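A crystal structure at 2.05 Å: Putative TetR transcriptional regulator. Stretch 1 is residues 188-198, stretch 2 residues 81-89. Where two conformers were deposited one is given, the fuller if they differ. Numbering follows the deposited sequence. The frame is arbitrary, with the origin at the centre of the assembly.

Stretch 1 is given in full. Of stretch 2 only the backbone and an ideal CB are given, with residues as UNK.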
# COMPACT_ATOMS: atom_id res chain seq x y z
N ALA B 188 -3.11 1.94 13.72
CA ALA B 188 -1.82 2.66 13.73
C ALA B 188 -1.20 2.66 15.13
O ALA B 188 -0.00 2.51 15.27
CB ALA B 188 -2.01 4.07 13.22
N ILE B 189 -2.04 2.81 16.17
CA ILE B 189 -1.64 2.70 17.56
C ILE B 189 -1.08 1.31 17.88
O ILE B 189 -0.04 1.21 18.52
CB ILE B 189 -2.79 3.07 18.53
CG1 ILE B 189 -3.06 4.59 18.45
CG2 ILE B 189 -2.46 2.69 19.97
CD1 ILE B 189 -4.37 5.07 19.15
N LEU B 190 -1.75 0.25 17.42
CA LEU B 190 -1.17 -1.11 17.54
C LEU B 190 0.14 -1.25 16.77
O LEU B 190 1.09 -1.88 17.24
CB LEU B 190 -2.17 -2.14 17.04
CG LEU B 190 -3.47 -2.34 17.81
CD1 LEU B 190 -4.42 -3.20 16.99
CD2 LEU B 190 -3.18 -2.99 19.15
N ALA B 191 0.20 -0.65 15.58
CA ALA B 191 1.42 -0.79 14.78
C ALA B 191 2.61 -0.15 15.48
O ALA B 191 3.71 -0.71 15.47
CB ALA B 191 1.25 -0.22 13.35
N ALA B 192 2.37 0.99 16.14
CA ALA B 192 3.43 1.72 16.83
C ALA B 192 4.04 0.91 17.99
O ALA B 192 5.23 1.08 18.33
CB ALA B 192 2.94 3.06 17.32
N GLN B 193 3.25 0.01 18.55
CA GLN B 193 3.67 -0.84 19.67
C GLN B 193 4.93 -1.62 19.38
O GLN B 193 5.66 -1.97 20.30
CB GLN B 193 2.56 -1.85 20.03
CG GLN B 193 1.57 -1.39 21.08
CD GLN B 193 0.37 -2.37 21.24
OE1 GLN B 193 0.39 -3.51 20.72
NE2 GLN B 193 -0.66 -1.92 21.97
N VAL B 194 5.18 -1.91 18.11
CA VAL B 194 6.38 -2.60 17.68
C VAL B 194 7.67 -1.81 17.94
O VAL B 194 8.73 -2.40 18.09
CB VAL B 194 6.28 -3.03 16.21
CG1 VAL B 194 7.59 -3.70 15.74
CG2 VAL B 194 5.07 -4.01 16.04
N VAL B 195 7.57 -0.49 17.97
CA VAL B 195 8.72 0.33 18.40
C VAL B 195 8.74 0.37 19.94
O VAL B 195 7.90 1.00 20.56
CB VAL B 195 8.68 1.69 17.78
CG1 VAL B 195 9.93 2.53 18.19
CG2 VAL B 195 8.63 1.54 16.25
N PRO B 196 9.67 -0.37 20.56
CA PRO B 196 9.62 -0.47 22.03
C PRO B 196 9.99 0.81 22.76
O PRO B 196 10.71 1.63 22.22
CB PRO B 196 10.68 -1.54 22.34
CG PRO B 196 11.05 -2.14 21.00
CD PRO B 196 10.80 -1.12 19.99
N ARG B 197 9.45 0.97 23.97
CA ARG B 197 9.90 2.02 24.87
C ARG B 197 10.44 1.39 26.14
O ARG B 197 9.66 1.00 27.03
CB ARG B 197 8.79 3.03 25.20
CG ARG B 197 9.35 4.33 25.79
CD ARG B 197 8.32 5.13 26.57
NE ARG B 197 8.95 6.26 27.25
CZ ARG B 197 9.22 6.31 28.56
NH1 ARG B 197 8.91 5.30 29.37
NH2 ARG B 197 9.80 7.39 29.06
N ALA B 198 11.77 1.28 26.23
CA ALA B 198 12.43 0.73 27.43
C ALA B 198 12.33 1.70 28.61
O ALA B 198 12.33 2.93 28.40
CB ALA B 198 13.90 0.39 27.14
N UNK B 81 10.05 12.88 22.16
CA UNK B 81 11.12 12.51 23.08
C UNK B 81 11.58 11.05 23.05
O UNK B 81 12.63 10.77 23.60
CB UNK B 81 10.67 12.84 24.50
N UNK B 82 10.79 10.14 22.48
CA UNK B 82 11.18 8.72 22.35
C UNK B 82 10.91 8.29 20.92
O UNK B 82 10.12 8.92 20.21
CB UNK B 82 10.42 7.83 23.34
N UNK B 83 11.62 7.25 20.48
CA UNK B 83 11.41 6.62 19.17
C UNK B 83 9.98 6.10 19.04
O UNK B 83 9.33 6.30 17.99
CB UNK B 83 12.40 5.48 18.96
N UNK B 84 9.48 5.44 20.10
CA UNK B 84 8.09 4.97 20.15
C UNK B 84 7.10 6.13 19.89
O UNK B 84 6.29 6.04 18.98
CB UNK B 84 7.80 4.33 21.51
N UNK B 85 7.16 7.20 20.69
CA UNK B 85 6.26 8.35 20.51
C UNK B 85 6.42 9.02 19.15
O UNK B 85 5.41 9.49 18.57
CB UNK B 85 6.51 9.38 21.61
N UNK B 86 7.66 9.05 18.64
CA UNK B 86 7.97 9.58 17.29
C UNK B 86 7.19 8.83 16.20
O UNK B 86 6.45 9.43 15.40
CB UNK B 86 9.47 9.48 17.01
N UNK B 87 7.36 7.52 16.19
CA UNK B 87 6.66 6.62 15.27
C UNK B 87 5.11 6.65 15.43
O UNK B 87 4.39 6.72 14.42
CB UNK B 87 7.17 5.19 15.49
N UNK B 88 4.65 6.63 16.69
CA UNK B 88 3.24 6.75 17.01
C UNK B 88 2.59 8.02 16.42
O UNK B 88 1.54 7.93 15.75
CB UNK B 88 3.07 6.74 18.53
N UNK B 89 3.21 9.17 16.70
CA UNK B 89 2.85 10.47 16.16
C UNK B 89 2.80 10.41 14.65
O UNK B 89 1.82 10.79 14.03
CB UNK B 89 3.84 11.54 16.62

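Two helical segments run nearly antiparallel, at 153°, and stretch 1 leaves its helix through a type I turn from Ala192 to Val195, so the later positions of stretch 2 meet helix and the earlier ones meet turn and tail.

Position 81 has nothing of stretch 1 within reach of its CB. Contact sets no demand, and a phi of -68° admits proline, which is the residue here: Pro81.

Position 82 is extended (-132/156) just before a helix, the classic N-cap place for Ser, Thr, Asp or Asn. Its CB also points toward stretch 1, 4.4 Å from Arg197 CG, so a small branched residue could do both jobs. Thr82 does: its OG1 accepts from the backbone N of position 85 at 3.1 Å, the capping bond, while its CG2 lies 3.5 Å from Arg197 NE, at the edge of the guanidinium.

At position 83 the CB points sideways, yet sits 3.9 Å from Val195 CG1. A small apolar residue suits it, and Ala83 packs its methyl against that valine.

At position 84 the CB points sideways, 3.5 Å from Val195 O, and Ala192 O lies beyond; two carbonyls at a turn call for a donor of moderate reach, such as His, Asn or Gln. The residue is His84. With chi1 at 171° its ring enters the turn edge-on, and ND1 donates to both oxygens, 3.0 Å to Val195 O and 3.2 Å to Ala192 O. Both bonds are weak, with angles near 130°, as befits one N-H divided between two acceptors. A water joins the backbones nearby, 2.8 Å from His84 N and 2.8 Å from Pro196 O.

Position 85 points away and suits a polar helix former, Glu85; 86 has nothing of stretch 1 near its CB and holds Ala86.

Position 87 points toward stretch 1, its CB 4.0 Å from Val195 CG2 and 5.1 Å from Ala192 CB. Val, Ile or Leu would be natural candidates for this apolar surface. Val87 places CG1 3.8 Å from Val195 CG2.

At position 88 the CB is sideways but only 3.9 Å from Ala192 CB, where the backbones draw to 5.0 Å between the CA atoms of the two residues. Alanine would pack there, but a longer apolar chain could also reach Ile189. Leu88 does so: its CB meets Ala192 CB at 3.8 Å, and its CD1 reaches Ile189 CG1 at 3.9 Å.

Position 89 is out of reach, leaving a polar residue acceptable, and Asp89 makes no contact with stretch 1.

Stretch 2, residues 81-89: PTAHEAVLD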
# COMPACT_ATOMS: atom_id res chain seq x y z
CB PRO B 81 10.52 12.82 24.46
CG PRO B 81 9.35 13.70 24.19
CD PRO B 81 8.82 13.26 22.90
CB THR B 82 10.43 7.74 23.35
OG1 THR B 82 9.02 7.76 23.12
CG2 THR B 82 10.73 8.07 24.84
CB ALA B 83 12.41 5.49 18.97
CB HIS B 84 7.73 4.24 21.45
CG HIS B 84 6.25 3.96 21.56
ND1 HIS B 84 5.61 2.99 20.81
CD2 HIS B 84 5.26 4.62 22.23
CE1 HIS B 84 4.31 3.04 21.03
NE2 HIS B 84 4.07 4.01 21.90
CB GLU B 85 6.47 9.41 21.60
CG GLU B 85 5.28 10.33 21.75
CD GLU B 85 5.46 11.43 22.81
OE1 GLU B 85 6.21 11.24 23.82
OE2 GLU B 85 4.79 12.48 22.65
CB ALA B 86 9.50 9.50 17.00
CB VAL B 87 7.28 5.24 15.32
CG1 VAL B 87 6.40 4.17 14.61
CG2 VAL B 87 8.73 5.32 14.71
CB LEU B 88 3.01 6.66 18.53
CG LEU B 88 1.58 7.01 18.96
CD1 LEU B 88 0.60 5.87 18.69
CD2 LEU B 88 1.52 7.37 20.42
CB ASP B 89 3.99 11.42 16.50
CG ASP B 89 3.56 12.68 17.16
OD1 ASP B 89 3.05 12.59 18.32
OD2 ASP B 89 3.80 13.78 16.54
O HOH W 1 11.10 4.37 22.18
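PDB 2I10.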